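Local coordinates for D-alanine--D-alanine ligase (Coxiella burnetii, PDB 3TQT), which joins two D-alanine molecules at the expense of ATP, giving the D-alanyl-D-alanine dipeptide used to build peptidoglycan, at residues A[26-29]-A[30-34]; A[146-150]-A[151-155]; A[277-280]-A[281-285]. All blocks are in the same frame, centred on the assembly; numbering follows the deposited sequence.

How the contacts relate
The three contacts follow one another along the chain, each a local arrangement on one helix or at its end. Contact 1, at the C-terminal end of helix 18-31, belongs to the beta-alpha-beta unit of the N-terminal family region. Contacts 2 and 3 both fall in the ATP-grasp region, their centres about 17 Å apart and their nearest atoms about 7 Å: contact 2 ends helix 141-150, and contact 3 opens helix 277-293. Both pack on strand 312-318, which carries the predicted magnesium ligands E316 and N318. Contact 1 lies about 36 Å from contact 2 and 31 Å from contact 3, centre to centre, and away from the annotated sites.

Contact 1. Residues A[26-29]-A[30-34]; sequences KNIV and NTLDA
L32 lays its CD1 methyl beside the CG2 methyl of I28, 3.8 Å away, the two side chains running next to each other in the same direction at the C-terminal end of helix 18-31. This is the helix of the beta-alpha-beta unit made with strands 5-12 and 37-44, in the N-terminal region of the ligase. Helical geometry is lost at L32, yet its N still donates to I28 O at 2.8 Å. The same oxygen takes T31 N from above its carbonyl plane, so two backbone donors grip it where the helix finishes. The L32 side chain also packs on Y37 and I39 of strand 37-44, while V29 packs against that strand and against helix 56-61.

On another side of the helix, T31 folds its hydroxyl back along the chain. With OG1 beside its own backbone N (chi1 -59°), the group donates to N27 O at 2.7 Å; the weak bond from T31 N reaches the same carbonyl. T31 also meets C340, P341 and L344 at the start of helix 340-370. The amide of N27 is held at both ends: ND2 donates to F323 O, and a water bridges its other end to N30, donating to N27 OD1 at 2.7 Å and accepting from N30 ND2 at 2.9 Å.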
loop_
_atom_site.group_PDB
_atom_site.type_symbol
_atom_site.label_atom_id
_atom_site.label_comp_id
_atom_site.label_asym_id
_atom_site.label_seq_id
_atom_site.Cartn_x
_atom_site.Cartn_y
_atom_site.Cartn_z
ATOM N N LYS A 26 -4.196 4.381 24.645
ATOM C CA LYS A 26 -4.631 4.913 25.926
ATOM C C LYS A 26 -4.188 6.360 26.084
ATOM O O LYS A 26 -4.945 7.198 26.547
ATOM C CB LYS A 26 -4.121 4.061 27.081
ATOM C CG LYS A 26 -4.823 2.727 27.203
ATOM C CD LYS A 26 -4.258 1.950 28.381
ATOM C CE LYS A 26 -4.975 0.630 28.574
ATOM N NZ LYS A 26 -5.948 0.698 29.693
ATOM N N ASN A 27 -2.963 6.660 25.689
ATOM C CA ASN A 27 -2.483 8.026 25.799
ATOM C C ASN A 27 -3.297 8.949 24.915
ATOM O O ASN A 27 -3.690 10.036 25.321
ATOM C CB ASN A 27 -1.010 8.122 25.402
ATOM C CG ASN A 27 -0.454 9.513 25.588
ATOM O OD1 ASN A 27 -0.722 10.170 26.594
ATOM N ND2 ASN A 27 0.304 9.983 24.609
ATOM N N ILE A 28 -3.539 8.503 23.692
ATOM C CA ILE A 28 -4.319 9.290 22.757
ATOM C C ILE A 28 -5.723 9.514 23.321
ATOM O O ILE A 28 -6.231 10.634 23.326
ATOM C CB ILE A 28 -4.384 8.589 21.398
ATOM C CG1 ILE A 28 -3.017 8.699 20.706
ATOM C CG2 ILE A 28 -5.498 9.195 20.523
ATOM C CD1 ILE A 28 -2.868 7.817 19.495
ATOM N N VAL A 29 -6.341 8.444 23.808
ATOM C CA VAL A 29 -7.700 8.551 24.350
ATOM C C VAL A 29 -7.724 9.476 25.562
ATOM O O VAL A 29 -8.638 10.272 25.738
ATOM C CB VAL A 29 -8.277 7.176 24.700
ATOM C CG1 VAL A 29 -9.483 7.307 25.623
ATOM C CG2 VAL A 29 -8.657 6.445 23.406
ATOM N N ASN A 30 -6.687 9.385 26.377
ATOM C CA ASN A 30 -6.581 10.216 27.566
ATOM C C ASN A 30 -6.302 11.677 27.229
ATOM O O ASN A 30 -6.596 12.578 28.012
ATOM C CB ASN A 30 -5.468 9.677 28.471
ATOM C CG ASN A 30 -5.481 10.313 29.841
ATOM O OD1 ASN A 30 -6.542 10.491 30.432
ATOM N ND2 ASN A 30 -4.304 10.670 30.349
ATOM N N THR A 31 -5.741 11.903 26.050
ATOM C CA THR A 31 -5.238 13.221 25.689
ATOM C C THR A 31 -6.134 13.962 24.692
ATOM O O THR A 31 -6.084 15.191 24.609
ATOM C CB THR A 31 -3.787 13.114 25.160
ATOM O OG1 THR A 31 -2.966 12.523 26.183
ATOM C CG2 THR A 31 -3.235 14.472 24.820
ATOM N N LEU A 32 -6.953 13.227 23.941
ATOM C CA LEU A 32 -7.929 13.856 23.043
ATOM C C LEU A 32 -8.848 14.840 23.778
ATOM O O LEU A 32 -9.432 14.518 24.810
ATOM C CB LEU A 32 -8.779 12.808 22.318
ATOM C CG LEU A 32 -8.090 12.079 21.164
ATOM C CD1 LEU A 32 -8.890 10.856 20.749
ATOM C CD2 LEU A 32 -7.907 13.022 19.991
ATOM N N ASP A 33 -8.982 16.033 23.209
ATOM C CA ASP A 33 -9.738 17.112 23.835
ATOM C C ASP A 33 -11.193 16.674 24.015
ATOM O O ASP A 33 -11.936 16.573 23.057
ATOM C CB ASP A 33 -9.636 18.357 22.954
ATOM C CG ASP A 33 -10.278 19.578 23.575
ATOM O OD1 ASP A 33 -11.133 19.417 24.462
ATOM O OD2 ASP A 33 -9.915 20.697 23.162
ATOM N N ALA A 34 -11.588 16.391 25.248
ATOM C CA ALA A 34 -12.939 15.906 25.529
ATOM C C ALA A 34 -14.035 16.885 25.082
ATOM O O ALA A 34 -15.179 16.488 24.873
ATOM C CB ALA A 34 -13.081 15.593 27.006
HETATM O O HOH W 1 -2.025 9.663 28.955
HETATM O O HOH W 2 -9.843 12.558 26.606
#

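Contact 2. Residues A[146-150]-A[151-155]; sequences TVLRA and GGIPV
L148 O and R149 O receive the two bonds that close the end of helix 141-150. I153 N donates to L148 O at 2.9 Å with an N-H...O angle of 154°, and G152 N donates to R149 O at the same length; both donors stand above the carbonyl planes of their acceptors. The last ordinary helical bond runs from G151 N to V147 O at 3.2 Å, and a weak one links G151 N to L148 O. G152 has a positive phi, 84°, a backbone conformation that glycine, lacking a CB, takes up without strain.

The chain then comes back over the helix, and L148 receives it. CB of L148 meets V155 CG1 at 3.6 Å, while its CD2 branch reaches I153 CD1 at 3.8 Å; both neighbours lie at a slant to the leucine. V155 holds CG1 anti to its carbonyl carbon (chi1 -55°), which turns CG1 onto L148 and CG2 to R149. The side chains of R149 and V155 cross at about a right angle, R149 NH1 lying 3.6 Å from V155 CG2, and R149 NH2 forms a salt bridge with D157 farther along the loop. L148 and I153 are buried against A290 of helix 277-293 and V314 of strand 312-318, and P154 makes backbone hydrogen bonds with V314. T146, V147 and A150 pack on the second subunit, where A150 meets T146 of that copy. Glycine as the C-prime residue, with paired bonds from G152 N and I153 N to R149 O and L148 O, is the Schellman motif, here leading from the helix toward strand 159-161.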
loop_
_atom_site.group_PDB
_atom_site.type_symbol
_atom_site.label_atom_id
_atom_site.label_comp_id
_atom_site.label_asym_id
_atom_site.label_seq_id
_atom_site.Cartn_x
_atom_site.Cartn_y
_atom_site.Cartn_z
ATOM N N THR A 146 14.911 2.760 -1.219
ATOM C CA THR A 146 14.983 2.818 -2.668
ATOM C C THR A 146 14.398 4.147 -3.127
ATOM O O THR A 146 14.980 4.854 -3.951
ATOM C CB THR A 146 14.165 1.682 -3.303
ATOM O OG1 THR A 146 14.774 0.428 -2.981
ATOM C CG2 THR A 146 14.105 1.838 -4.822
ATOM N N VAL A 147 13.236 4.482 -2.583
ATOM C CA VAL A 147 12.541 5.688 -2.992
ATOM C C VAL A 147 13.325 6.918 -2.533
ATOM O O VAL A 147 13.504 7.869 -3.299
ATOM C CB VAL A 147 11.097 5.693 -2.465
ATOM C CG1 VAL A 147 10.460 7.048 -2.674
ATOM C CG2 VAL A 147 10.290 4.576 -3.154
ATOM N N LEU A 148 13.821 6.886 -1.296
ATOM C CA LEU A 148 14.586 8.012 -0.769
ATOM C C LEU A 148 15.844 8.247 -1.578
ATOM O O LEU A 148 16.131 9.371 -1.995
ATOM C CB LEU A 148 14.949 7.794 0.698
ATOM C CG LEU A 148 13.731 7.792 1.630
ATOM C CD1 LEU A 148 14.157 7.480 3.068
ATOM C CD2 LEU A 148 13.008 9.126 1.533
ATOM N N ARG A 149 16.599 7.182 -1.806
ATOM C CA ARG A 149 17.867 7.340 -2.506
ATOM C C ARG A 149 17.655 7.798 -3.948
ATOM O O ARG A 149 18.414 8.617 -4.458
ATOM C CB ARG A 149 18.673 6.049 -2.472
ATOM C CG ARG A 149 19.970 6.166 -3.207
ATOM C CD ARG A 149 20.327 4.846 -3.839
ATOM N NE ARG A 149 21.175 3.968 -3.033
ATOM C CZ ARG A 149 21.774 4.279 -1.889
ATOM N NH1 ARG A 149 21.639 5.474 -1.352
ATOM N NH2 ARG A 149 22.529 3.372 -1.281
ATOM N N ALA A 150 16.617 7.276 -4.593
ATOM C CA ALA A 150 16.289 7.689 -5.953
ATOM C C ALA A 150 16.034 9.182 -6.003
ATOM O O ALA A 150 16.327 9.835 -6.998
ATOM C CB ALA A 150 15.076 6.929 -6.463
ATOM N N GLY A 151 15.483 9.726 -4.926
ATOM C CA GLY A 151 15.201 11.150 -4.867
ATOM C C GLY A 151 16.340 11.975 -4.297
ATOM O O GLY A 151 16.171 13.158 -4.016
ATOM N N GLY A 152 17.497 11.347 -4.114
ATOM C CA GLY A 152 18.673 12.046 -3.629
ATOM C C GLY A 152 18.774 12.206 -2.123
ATOM O O GLY A 152 19.624 12.947 -1.633
ATOM N N ILE A 153 17.916 11.525 -1.371
ATOM C CA ILE A 153 18.027 11.603 0.078
ATOM C C ILE A 153 19.061 10.613 0.596
ATOM O O ILE A 153 19.057 9.446 0.228
ATOM C CB ILE A 153 16.660 11.451 0.772
ATOM C CG1 ILE A 153 15.842 12.728 0.534
ATOM C CG2 ILE A 153 16.828 11.193 2.267
ATOM C CD1 ILE A 153 14.419 12.651 0.988
ATOM N N PRO A 154 19.976 11.097 1.438
ATOM C CA PRO A 154 21.065 10.270 1.975
ATOM C C PRO A 154 20.481 9.196 2.876
ATOM O O PRO A 154 19.743 9.547 3.795
ATOM C CB PRO A 154 21.877 11.255 2.823
ATOM C CG PRO A 154 21.396 12.626 2.418
ATOM C CD PRO A 154 19.975 12.459 1.994
ATOM N N VAL A 155 20.770 7.923 2.610
ATOM C CA VAL A 155 20.303 6.857 3.498
ATOM C C VAL A 155 21.442 5.917 3.882
ATOM O O VAL A 155 22.458 5.832 3.193
ATOM C CB VAL A 155 19.162 6.021 2.858
ATOM C CG1 VAL A 155 18.023 6.930 2.431
ATOM C CG2 VAL A 155 19.693 5.252 1.667
#

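Contact 3. Residues A[277-280]-A[281-285]; sequences ESVT and KQIQQ
S278 and Q282, one turn apart at the start of helix 277-293, are joined by a side-chain bond: Q282 NE2 donates to S278 OG at 3.2 Å. The serine oxygen lies in the plane of the Q282 amide, only 6° out of it, and the glutamine reaches it with its chain extended beyond CG. On the buried side V279 CG1 touches I283 CD1 at 3.7 Å, two apolar side chains meeting at a slant. T280 and Q284 run side by side, with the CG2 methyl of T280 3.6 Å from Q284 OE1. K281 has CG beside its own backbone N (chi1 -68°), which sets K281 CG 3.0 Å from E277 O; the bend at chi2 comes beyond this, and the end of the chain leads away.

Regular i to i+4 backbone bonds set this spacing. I283 N donates to V279 O at 2.9 Å and Q284 N to T280 O at 3.0 Å. S276, just before the helix, bonds to its first turn, OG to V279 N and O to T280 OG1.

Farther out, Q284 NE2 is bonded to S243 O of strand 241-249, against which T280 also packs through P245. V279, Q282 and I283 rest on V312 of strand 312-318. I283 meets I230, within the predicted ATP-binding range, and C232, so this first part of the helix lies across strands 241-249, 228-236 and 312-318 of the five-stranded antiparallel sheet.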
loop_
_atom_site.group_PDB
_atom_site.type_symbol
_atom_site.label_atom_id
_atom_site.label_comp_id
_atom_site.label_asym_id
_atom_site.label_seq_id
_atom_site.Cartn_x
_atom_site.Cartn_y
_atom_site.Cartn_z
ATOM N N GLU A 277 23.845 23.781 14.968
ATOM C CA GLU A 277 22.753 24.440 14.268
ATOM C C GLU A 277 22.605 23.819 12.886
ATOM O O GLU A 277 21.494 23.540 12.435
ATOM C CB GLU A 277 23.029 25.940 14.151
ATOM C CG GLU A 277 21.882 26.829 14.610
ATOM C CD GLU A 277 22.366 28.090 15.316
ATOM O OE1 GLU A 277 23.587 28.214 15.557
ATOM O OE2 GLU A 277 21.523 28.955 15.636
ATOM N N SER A 278 23.739 23.590 12.228
ATOM C CA SER A 278 23.755 22.989 10.898
ATOM C C SER A 278 23.129 21.595 10.856
ATOM O O SER A 278 22.293 21.305 9.998
ATOM C CB SER A 278 25.185 22.910 10.360
ATOM O OG SER A 278 25.228 22.101 9.195
ATOM N N VAL A 279 23.555 20.723 11.761
ATOM C CA VAL A 279 23.067 19.355 11.755
ATOM C C VAL A 279 21.584 19.320 12.097
ATOM O O VAL A 279 20.813 18.614 11.450
ATOM C CB VAL A 279 23.885 18.447 12.694
ATOM C CG1 VAL A 279 23.192 17.111 12.886
ATOM C CG2 VAL A 279 25.273 18.238 12.120
ATOM N N THR A 280 21.182 20.099 13.098
ATOM C CA THR A 280 19.773 20.198 13.460
ATOM C C THR A 280 18.941 20.568 12.243
ATOM O O THR A 280 17.929 19.927 11.948
ATOM C CB THR A 280 19.538 21.259 14.545
ATOM O OG1 THR A 280 20.205 20.870 15.750
ATOM C CG2 THR A 280 18.053 21.406 14.828
ATOM N N LYS A 281 19.374 21.609 11.538
ATOM C CA LYS A 281 18.677 22.075 10.348
ATOM C C LYS A 281 18.598 20.995 9.275
ATOM O O LYS A 281 17.584 20.866 8.595
ATOM C CB LYS A 281 19.356 23.323 9.776
ATOM C CG LYS A 281 19.238 24.562 10.658
ATOM C CD LYS A 281 17.784 24.913 10.943
ATOM C CE LYS A 281 17.676 26.220 11.722
ATOM N NZ LYS A 281 16.257 26.637 11.939
ATOM N N GLN A 282 19.671 20.226 9.117
ATOM C CA GLN A 282 19.693 19.173 8.106
ATOM C C GLN A 282 18.700 18.085 8.468
ATOM O O GLN A 282 17.890 17.665 7.643
ATOM C CB GLN A 282 21.078 18.561 7.985
ATOM C CG GLN A 282 22.065 19.381 7.206
ATOM C CD GLN A 282 23.411 18.698 7.157
ATOM O OE1 GLN A 282 23.550 17.612 6.592
ATOM N NE2 GLN A 282 24.409 19.315 7.778
ATOM N N ILE A 283 18.777 17.623 9.709
ATOM C CA ILE A 283 17.845 16.620 10.196
ATOM C C ILE A 283 16.404 17.051 9.913
ATOM O O ILE A 283 15.604 16.293 9.373
ATOM C CB ILE A 283 18.059 16.375 11.693
ATOM C CG1 ILE A 283 19.427 15.705 11.906
ATOM C CG2 ILE A 283 16.922 15.523 12.252
ATOM C CD1 ILE A 283 19.851 15.597 13.344
ATOM N N GLN A 284 16.077 18.283 10.265
ATOM C CA GLN A 284 14.719 18.758 10.073
ATOM C C GLN A 284 14.356 18.822 8.591
ATOM O O GLN A 284 13.271 18.387 8.196
ATOM C CB GLN A 284 14.516 20.102 10.776
ATOM C CG GLN A 284 14.472 19.961 12.293
ATOM C CD GLN A 284 14.504 21.292 13.010
ATOM O OE1 GLN A 284 15.271 22.182 12.655
ATOM N NE2 GLN A 284 13.663 21.434 14.022
ATOM N N GLN A 285 15.266 19.322 7.759
ATOM C CA GLN A 285 14.926 19.482 6.352
ATOM C C GLN A 285 14.798 18.145 5.642
ATOM O O GLN A 285 13.900 17.957 4.822
ATOM C CB GLN A 285 15.923 20.360 5.610
ATOM C CG GLN A 285 15.462 20.669 4.185
ATOM C CD GLN A 285 14.172 21.485 4.147
ATOM O OE1 GLN A 285 14.158 22.644 4.553
ATOM N NE2 GLN A 285 13.081 20.876 3.664
#